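450aa long hypothetical fmu protein (Pyrococcus horikoshii, PDB 2YXL) binds the cofactor analogue sinefungin and probably methylates cytosine in RNA at carbon 5, using S-adenosyl-L-methionine as an RsmB/NOP-family methyltransferase. Local coordinates at residues Q244-A249 / G272-H276; S188-N192 / G239-E245. All coordinates share one frame. Residues are numbered along the deposited sequence.

Interaction 1 of 2, residues Q244-A249 / G272-H276. With SFG (sinefungin), chain B.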
ATOM      1  N   GLN A 244      -2.320   7.858  -5.909  1.00 38.73           N
ATOM      2  CA  GLN A 244      -3.567   7.231  -5.482  1.00 38.58           C
ATOM      3  C   GLN A 244      -3.961   6.125  -6.453  1.00 38.51           C
ATOM      4  O   GLN A 244      -3.856   6.292  -7.668  1.00 38.21           O
ATOM      5  CB  GLN A 244      -4.702   8.265  -5.379  1.00 38.48           C
ATOM      6  CG  GLN A 244      -6.022   7.681  -4.884  1.00 38.26           C
ATOM      7  CD  GLN A 244      -7.125   8.712  -4.705  1.00 38.83           C
ATOM      8  OE1 GLN A 244      -7.546   9.371  -5.661  1.00 39.26           O
ATOM      9  NE2 GLN A 244      -7.622   8.834  -3.477  1.00 38.86           N
ATOM     10  N   GLU A 245      -4.423   5.006  -5.903  1.00 38.59           N
ATOM     11  CA  GLU A 245      -4.939   3.898  -6.697  1.00 38.83           C
ATOM     12  C   GLU A 245      -6.284   4.253  -7.309  1.00 38.77           C
ATOM     13  O   GLU A 245      -7.029   5.067  -6.759  1.00 38.92           O
ATOM     14  CB  GLU A 245      -5.074   2.631  -5.845  1.00 38.98           C
ATOM     15  CG  GLU A 245      -3.764   2.100  -5.264  1.00 39.85           C
ATOM     16  CD  GLU A 245      -2.771   1.619  -6.322  1.00 41.66           C
ATOM     17  OE1 GLU A 245      -3.167   1.361  -7.483  1.00 41.91           O
ATOM     18  OE2 GLU A 245      -1.578   1.491  -5.983  1.00 42.68           O
ATOM     19  N   GLU A 246      -6.588   3.637  -8.451  1.00 38.61           N
ATOM     20  CA  GLU A 246      -7.858   3.852  -9.141  1.00 38.37           C
ATOM     21  C   GLU A 246      -9.056   3.586  -8.217  1.00 38.09           C
ATOM     22  O   GLU A 246      -9.990   4.388  -8.160  1.00 38.18           O
ATOM     23  CB  GLU A 246      -7.941   2.988 -10.405  1.00 38.25           C
ATOM     24  CG  GLU A 246      -9.140   3.293 -11.297  1.00 37.92           C
ATOM     25  CD  GLU A 246      -9.334   2.257 -12.386  1.00 38.53           C
ATOM     26  OE1 GLU A 246      -8.972   2.539 -13.550  1.00 40.29           O
ATOM     27  OE2 GLU A 246      -9.831   1.153 -12.087  1.00 38.49           O
ATOM     28  N   ALA A 247      -9.006   2.467  -7.495  1.00 37.77           N
ATOM     29  CA  ALA A 247     -10.066   2.079  -6.563  1.00 37.64           C
ATOM     30  C   ALA A 247     -10.345   3.144  -5.495  1.00 37.65           C
ATOM     31  O   ALA A 247     -11.498   3.402  -5.149  1.00 37.40           O
ATOM     32  CB  ALA A 247      -9.738   0.740  -5.916  1.00 37.36           C
ATOM     33  N   SER A 248      -9.281   3.768  -4.992  1.00 37.72           N
ATOM     34  CA  SER A 248      -9.402   4.834  -4.004  1.00 37.99           C
ATOM     35  C   SER A 248     -10.040   6.102  -4.569  1.00 38.15           C
ATOM     36  O   SER A 248     -10.778   6.794  -3.866  1.00 38.37           O
ATOM     37  CB  SER A 248      -8.037   5.156  -3.404  1.00 37.99           C
ATOM     38  OG  SER A 248      -7.542   4.059  -2.655  1.00 38.28           O
ATOM     39  N   ALA A 249      -9.756   6.399  -5.836  1.00 38.29           N
ATOM     40  CA  ALA A 249     -10.340   7.559  -6.515  1.00 38.34           C
ATOM     41  C   ALA A 249     -11.844   7.402  -6.742  1.00 38.42           C
ATOM     42  O   ALA A 249     -12.591   8.379  -6.659  1.00 38.46           O
ATOM     43  CB  ALA A 249      -9.641   7.808  -7.830  1.00 38.35           C
ATOM     44  N   GLY A 272      -5.312  11.115   0.556  1.00 40.36           N
ATOM     45  CA  GLY A 272      -5.616  10.818  -0.841  1.00 40.03           C
ATOM     46  C   GLY A 272      -7.070  11.085  -1.178  1.00 39.94           C
ATOM     47  O   GLY A 272      -7.377  11.697  -2.205  1.00 40.18           O
ATOM     48  N   LYS A 273      -7.968  10.636  -0.304  1.00 39.64           N
ATOM     49  CA  LYS A 273      -9.402  10.771  -0.546  1.00 39.34           C
ATOM     50  C   LYS A 273      -9.972  12.119  -0.115  1.00 39.50           C
ATOM     51  O   LYS A 273     -10.815  12.682  -0.814  1.00 39.53           O
ATOM     52  CB  LYS A 273     -10.176   9.619   0.089  1.00 39.07           C
ATOM     53  CG  LYS A 273      -9.903   8.283  -0.560  1.00 38.42           C
ATOM     54  CD  LYS A 273     -10.796   7.197   0.001  1.00 38.16           C
ATOM     55  CE  LYS A 273     -10.327   5.814  -0.432  1.00 38.14           C
ATOM     56  NZ  LYS A 273      -8.968   5.474   0.084  1.00 37.45           N
ATOM     57  N   THR A 274      -9.512  12.641   1.021  1.00 39.71           N
ATOM     58  CA  THR A 274      -9.988  13.946   1.502  1.00 39.99           C
ATOM     59  C   THR A 274      -9.593  15.089   0.565  1.00 40.12           C
ATOM     60  O   THR A 274     -10.343  16.051   0.406  1.00 40.23           O
ATOM     61  CB  THR A 274      -9.580  14.253   2.977  1.00 39.95           C
ATOM     62  OG1 THR A 274      -9.634  15.665   3.212  1.00 40.29           O
ATOM     63  CG2 THR A 274      -8.191  13.760   3.286  1.00 39.99           C
ATOM     64  N   THR A 275      -8.430  14.969  -0.067  1.00 40.28           N
ATOM     65  CA  THR A 275      -8.007  15.941  -1.072  1.00 40.40           C
ATOM     66  C   THR A 275      -8.826  15.803  -2.368  1.00 40.27           C
ATOM     67  O   THR A 275      -9.027  16.780  -3.092  1.00 40.30           O
ATOM     68  CB  THR A 275      -6.473  15.878  -1.330  1.00 40.49           C
ATOM     69  OG1 THR A 275      -6.024  17.119  -1.884  1.00 41.33           O
ATOM     70  CG2 THR A 275      -6.097  14.734  -2.264  1.00 40.25           C
ATOM     71  N   HIS A 276      -9.309  14.589  -2.635  1.00 40.12           N
ATOM     72  CA  HIS A 276     -10.182  14.308  -3.776  1.00 39.91           C
ATOM     73  C   HIS A 276     -11.603  14.830  -3.532  1.00 39.81           C
ATOM     74  O   HIS A 276     -12.244  15.351  -4.446  1.00 39.69           O
ATOM     75  CB  HIS A 276     -10.194  12.801  -4.060  1.00 39.94           C
ATOM     76  CG  HIS A 276     -10.762  12.425  -5.395  1.00 40.16           C
ATOM     77  ND1 HIS A 276     -10.914  13.325  -6.429  1.00 40.95           N
ATOM     78  CD2 HIS A 276     -11.177  11.229  -5.877  1.00 40.21           C
ATOM     79  CE1 HIS A 276     -11.423  12.705  -7.480  1.00 40.97           C
ATOM     80  NE2 HIS A 276     -11.589  11.432  -7.172  1.00 40.72           N
TER
HETATM   81  N   SFG B5748      -8.358   7.685   3.802  1.00 75.25           N
HETATM   82  CA  SFG B5748      -6.889   7.799   3.781  1.00 75.30           C
HETATM   83  C   SFG B5748      -6.412   8.239   2.382  1.00 75.22           C
HETATM   84  O   SFG B5748      -5.301   8.805   2.307  1.00 75.22           O
HETATM   85  OXT SFG B5748      -7.171   8.014   1.415  1.00 75.15           O
HETATM   86  CB  SFG B5748      -6.244   6.465   4.206  1.00 75.33           C
HETATM   87  CG  SFG B5748      -6.578   6.128   5.671  1.00 75.63           C
HETATM   88  CD  SFG B5748      -5.884   4.849   6.165  1.00 76.08           C
HETATM   89  NE  SFG B5748      -6.381   3.709   5.384  1.00 76.02           N
HETATM   90  C5' SFG B5748      -6.183   4.554   7.652  1.00 77.17           C
HETATM   91  C4' SFG B5748      -5.908   5.738   8.613  1.00 77.98           C
HETATM   92  O4' SFG B5748      -6.810   5.562   9.731  1.00 78.53           O
HETATM   93  C3' SFG B5748      -4.495   5.743   9.222  1.00 78.30           C
HETATM   94  O3' SFG B5748      -3.850   6.978   8.882  1.00 77.81           O
HETATM   95  C2' SFG B5748      -4.731   5.654  10.738  1.00 78.74           C
HETATM   96  O2' SFG B5748      -3.837   6.513  11.456  1.00 78.56           O
HETATM   97  C1' SFG B5748      -6.156   6.181  10.856  1.00 79.37           C
HETATM   98  N9  SFG B5748      -6.876   5.770  12.097  1.00 79.66           N
HETATM   99  C8  SFG B5748      -6.899   4.551  12.640  1.00 79.80           C
HETATM  100  N7  SFG B5748      -7.658   4.562  13.736  1.00 79.87           N
HETATM  101  C5  SFG B5748      -8.123   5.797  13.895  1.00 79.96           C
HETATM  102  C6  SFG B5748      -8.948   6.405  14.839  1.00 79.83           C
HETATM  103  N6  SFG B5748      -9.446   5.708  15.858  1.00 79.71           N
HETATM  104  N1  SFG B5748      -9.236   7.712  14.707  1.00 79.73           N
HETATM  105  C2  SFG B5748      -8.746   8.418  13.696  1.00 79.81           C
HETATM  106  N3  SFG B5748      -7.957   7.867  12.780  1.00 79.86           N
HETATM  107  C4  SFG B5748      -7.630   6.565  12.852  1.00 79.86           C
HETATM  108  O   HOH W   1      -6.555   7.068  -1.168  1.00 44.08           O
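Gln244, in the extended turn ahead of helix 246-255, points its fully stretched side chain at helix 272-280. Its NE2 comes to 3.1 Å from Gly272 O and donates a hydrogen bond, also 3.1 Å long, to a water molecule; its OE1 is held by Arg190. The same water accepts from Lys273 NZ (3.2 Å) and donates to the sinefungin carboxylate atom OXT (2.8 Å), so Gln244 reaches the ligand through one solvent molecule. Glu245 then occupies the N-cap of helix 246-255, its O receiving the bond from Ala249 N at 3.2 Å. The opposing segment belongs to the helix that follows the glycine-rich loop of the class I, Rossmann-like methyltransferase fold. There Gly272 N donates a hydrogen bond to sinefungin O (2.9 Å) and Lys273 N one to OXT (3.2 Å), these backbone amides gripping the amino-acid end of the cofactor analogue. Ser248 meets the far end of the Lys273 side chain, its OG accepting a weak hydrogen bond from NZ at 3.4 Å, while the main partner of that ammonium group is Asp337. One residue on, Ala249 O lies near the plane of the His276 imidazole, 3.3 Å from NE2.

Interaction 2 of 2, residues S188-N192 / G239-E245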
ATOM      1  N   SER A 188       0.265   4.485  -9.957  1.00 41.36           N
ATOM      2  CA  SER A 188      -1.016   5.129 -10.179  1.00 40.93           C
ATOM      3  C   SER A 188      -1.066   6.497  -9.501  1.00 40.71           C
ATOM      4  O   SER A 188      -0.757   6.621  -8.315  1.00 40.74           O
ATOM      5  CB  SER A 188      -2.141   4.228  -9.677  1.00 40.79           C
ATOM      6  OG  SER A 188      -3.408   4.773  -9.995  1.00 41.31           O
ATOM      7  N   ILE A 189      -1.447   7.522 -10.263  1.00 40.55           N
ATOM      8  CA  ILE A 189      -1.538   8.897  -9.754  1.00 40.48           C
ATOM      9  C   ILE A 189      -2.866   9.556 -10.130  1.00 40.58           C
ATOM     10  O   ILE A 189      -3.487   9.192 -11.129  1.00 40.57           O
ATOM     11  CB  ILE A 189      -0.360   9.801 -10.243  1.00 40.53           C
ATOM     12  CG1 ILE A 189      -0.310   9.874 -11.779  1.00 40.50           C
ATOM     13  CG2 ILE A 189       0.976   9.325  -9.666  1.00 40.19           C
ATOM     14  CD1 ILE A 189       0.523  11.024 -12.323  1.00 40.40           C
ATOM     15  N   ARG A 190      -3.301  10.519  -9.318  1.00 40.64           N
ATOM     16  CA  ARG A 190      -4.487  11.312  -9.632  1.00 40.59           C
ATOM     17  C   ARG A 190      -4.086  12.741  -9.976  1.00 40.85           C
ATOM     18  O   ARG A 190      -3.207  13.319  -9.332  1.00 40.87           O
ATOM     19  CB  ARG A 190      -5.487  11.308  -8.473  1.00 40.52           C
ATOM     20  CG  ARG A 190      -6.907  11.668  -8.897  1.00 40.28           C
ATOM     21  CD  ARG A 190      -7.855  11.855  -7.715  1.00 40.30           C
ATOM     22  NE  ARG A 190      -7.650  13.136  -7.041  1.00 39.45           N
ATOM     23  CZ  ARG A 190      -7.133  13.281  -5.823  1.00 39.27           C
ATOM     24  NH1 ARG A 190      -6.770  12.223  -5.103  1.00 39.15           N
ATOM     25  NH2 ARG A 190      -6.989  14.495  -5.316  1.00 38.99           N
ATOM     26  N   VAL A 191      -4.732  13.296 -10.998  1.00 41.05           N
ATOM     27  CA  VAL A 191      -4.509  14.677 -11.411  1.00 41.27           C
ATOM     28  C   VAL A 191      -5.434  15.608 -10.625  1.00 41.57           C
ATOM     29  O   VAL A 191      -6.652  15.413 -10.596  1.00 41.59           O
ATOM     30  CB  VAL A 191      -4.712  14.855 -12.944  1.00 41.26           C
ATOM     31  CG1 VAL A 191      -4.738  16.329 -13.338  1.00 41.02           C
ATOM     32  CG2 VAL A 191      -3.620  14.126 -13.710  1.00 41.10           C
ATOM     33  N   ASN A 192      -4.838  16.609  -9.981  1.00 41.92           N
ATOM     34  CA  ASN A 192      -5.575  17.608  -9.214  1.00 42.25           C
ATOM     35  C   ASN A 192      -6.261  18.612 -10.141  1.00 42.49           C
ATOM     36  O   ASN A 192      -5.638  19.574 -10.601  1.00 42.52           O
ATOM     37  CB  ASN A 192      -4.627  18.313  -8.229  1.00 42.25           C
ATOM     38  CG  ASN A 192      -5.333  19.331  -7.335  1.00 42.40           C
ATOM     39  OD1 ASN A 192      -4.684  20.190  -6.740  1.00 42.57           O
ATOM     40  ND2 ASN A 192      -6.651  19.233  -7.230  1.00 42.40           N
ATOM     41  N   GLY A 239       1.786  20.597  -6.906  1.00 39.57           N
ATOM     42  CA  GLY A 239       0.541  20.026  -6.394  1.00 39.35           C
ATOM     43  C   GLY A 239      -0.463  19.663  -7.471  1.00 39.23           C
ATOM     44  O   GLY A 239      -1.674  19.724  -7.247  1.00 39.22           O
ATOM     45  N   LYS A 240       0.045  19.281  -8.639  1.00 39.08           N
ATOM     46  CA  LYS A 240      -0.801  18.909  -9.770  1.00 38.93           C
ATOM     47  C   LYS A 240      -1.166  17.427  -9.743  1.00 38.83           C
ATOM     48  O   LYS A 240      -2.183  17.028 -10.320  1.00 38.80           O
ATOM     49  CB  LYS A 240      -0.119  19.261 -11.097  1.00 38.90           C
ATOM     50  CG  LYS A 240       0.114  20.752 -11.313  1.00 39.06           C
ATOM     51  CD  LYS A 240       0.763  21.032 -12.662  1.00 38.96           C
ATOM     52  CE  LYS A 240       0.941  22.525 -12.883  1.00 38.93           C
ATOM     53  NZ  LYS A 240       1.668  22.814 -14.148  1.00 39.08           N
ATOM     54  N   ILE A 241      -0.336  16.623  -9.077  1.00 38.68           N
ATOM     55  CA  ILE A 241      -0.530  15.169  -9.001  1.00 38.56           C
ATOM     56  C   ILE A 241      -0.309  14.597  -7.596  1.00 38.64           C
ATOM     57  O   ILE A 241       0.491  15.121  -6.814  1.00 38.61           O
ATOM     58  CB  ILE A 241       0.375  14.397 -10.005  1.00 38.55           C
ATOM     59  CG1 ILE A 241       1.862  14.666  -9.733  1.00 38.40           C
ATOM     60  CG2 ILE A 241       0.001  14.732 -11.448  1.00 38.32           C
ATOM     61  CD1 ILE A 241       2.786  13.565 -10.207  1.00 38.39           C
ATOM     62  N   ILE A 242      -1.022  13.512  -7.296  1.00 38.66           N
ATOM     63  CA  ILE A 242      -0.894  12.797  -6.024  1.00 38.61           C
ATOM     64  C   ILE A 242      -0.987  11.287  -6.268  1.00 38.70           C
ATOM     65  O   ILE A 242      -1.752  10.840  -7.125  1.00 38.82           O
ATOM     66  CB  ILE A 242      -1.963  13.274  -4.985  1.00 38.60           C
ATOM     67  CG1 ILE A 242      -1.743  12.611  -3.618  1.00 38.61           C
ATOM     68  CG2 ILE A 242      -3.396  13.051  -5.508  1.00 38.37           C
ATOM     69  CD1 ILE A 242      -2.504  13.266  -2.461  1.00 38.66           C
ATOM     70  N   VAL A 243      -0.198  10.508  -5.530  1.00 38.75           N
ATOM     71  CA  VAL A 243      -0.219   9.048  -5.655  1.00 38.85           C
ATOM     72  C   VAL A 243      -1.510   8.485  -5.063  1.00 38.82           C
ATOM     73  O   VAL A 243      -1.767   8.630  -3.871  1.00 39.09           O
ATOM     74  CB  VAL A 243       1.010   8.376  -4.974  1.00 38.92           C
ATOM     75  CG1 VAL A 243       0.966   6.857  -5.142  1.00 38.76           C
ATOM     76  CG2 VAL A 243       2.312   8.925  -5.540  1.00 38.92           C
ATOM     77  N   GLN A 244      -2.320   7.858  -5.909  1.00 38.73           N
ATOM     78  CA  GLN A 244      -3.567   7.231  -5.482  1.00 38.58           C
ATOM     79  C   GLN A 244      -3.961   6.125  -6.453  1.00 38.51           C
ATOM     80  O   GLN A 244      -3.856   6.292  -7.668  1.00 38.21           O
ATOM     81  CB  GLN A 244      -4.702   8.265  -5.379  1.00 38.48           C
ATOM     82  CG  GLN A 244      -6.022   7.681  -4.884  1.00 38.26           C
ATOM     83  CD  GLN A 244      -7.125   8.712  -4.705  1.00 38.83           C
ATOM     84  OE1 GLN A 244      -7.546   9.371  -5.661  1.00 39.26           O
ATOM     85  NE2 GLN A 244      -7.622   8.834  -3.477  1.00 38.86           N
ATOM     86  N   GLU A 245      -4.423   5.006  -5.903  1.00 38.59           N
ATOM     87  CA  GLU A 245      -4.939   3.898  -6.697  1.00 38.83           C
ATOM     88  C   GLU A 245      -6.284   4.253  -7.309  1.00 38.77           C
ATOM     89  O   GLU A 245      -7.029   5.067  -6.759  1.00 38.92           O
ATOM     90  CB  GLU A 245      -5.074   2.631  -5.845  1.00 38.98           C
ATOM     91  CG  GLU A 245      -3.764   2.100  -5.264  1.00 39.85           C
ATOM     92  CD  GLU A 245      -2.771   1.619  -6.322  1.00 41.66           C
ATOM     93  OE1 GLU A 245      -3.167   1.361  -7.483  1.00 41.91           O
ATOM     94  OE2 GLU A 245      -1.578   1.491  -5.983  1.00 42.68           O
TER
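Arg190 has the largest surface covered here, and it pairs with Ile242 at the centre of an antiparallel strand pairing. The two form a hydrogen-bonded pair, Arg190 N to Ile242 O at 2.7 Å and Ile242 N to Arg190 O at 3.0 Å, and their side chains leave the sheet on the same face. Ile242 CG2 lies over one face of the guanidinium, 3.5 Å from Arg190 NH1, which also donates to Gln244 OE1 at 3.0 Å; the group's strongest partner is Glu279, on helix 272-280. Ser188 closes one end of the pairing twice over: its O accepts from Gln244 N at 3.1 Å, and its OG donates to Gln244 O at 2.8 Å. Gln244, third in buried area after Arg190 and Ser188, is thus bound through both backbone and side chain. Toward the other end, Asn192 N donates to Lys240 O at 2.7 Å. On the opposite face, Ile241 CG2 packs on Ile189 CD1 (3.8 Å) and Val191 CG2 (4.3 Å), with Val201 of helix 198-207 covering Val191 and Ile241. Strand 241-243 is an outermost strand of the four-stranded antiparallel sheet, whose 2-3-1-4 order is consistent with the ferredoxin-like domain of this family. The chemistry is therefore two-sided: one face is aliphatic, while the other carries a buried arginine whose charge is paired with Glu279 and which donates to the side-chain OE1 of Gln244.

How the interactions relate
Gln244 and Glu245 belong to both contacts, whose centres lie 8 Å apart: strand 241-243 leads, through Gln244 and Glu245, into helix 246-255 of interaction 1. Gln244 has one polar end in each contact, its OE1 engaged by Arg190 in interaction 2 and its NE2 facing the cofactor side in interaction 1. Arg190 itself reaches across, with NH1 3.0 Å from Gly272 O in a weak hydrogen bond and NE 3.3 Å from His276 ND1. The antiparallel sheet is thereby joined to helix 272-280 beside sinefungin, whose nearest atom is about 5 Å from the nearest atom of the Gln244 side chain. Ser248 lies about 6 Å, side chain to side chain, from Cys390, the predicted nucleophile.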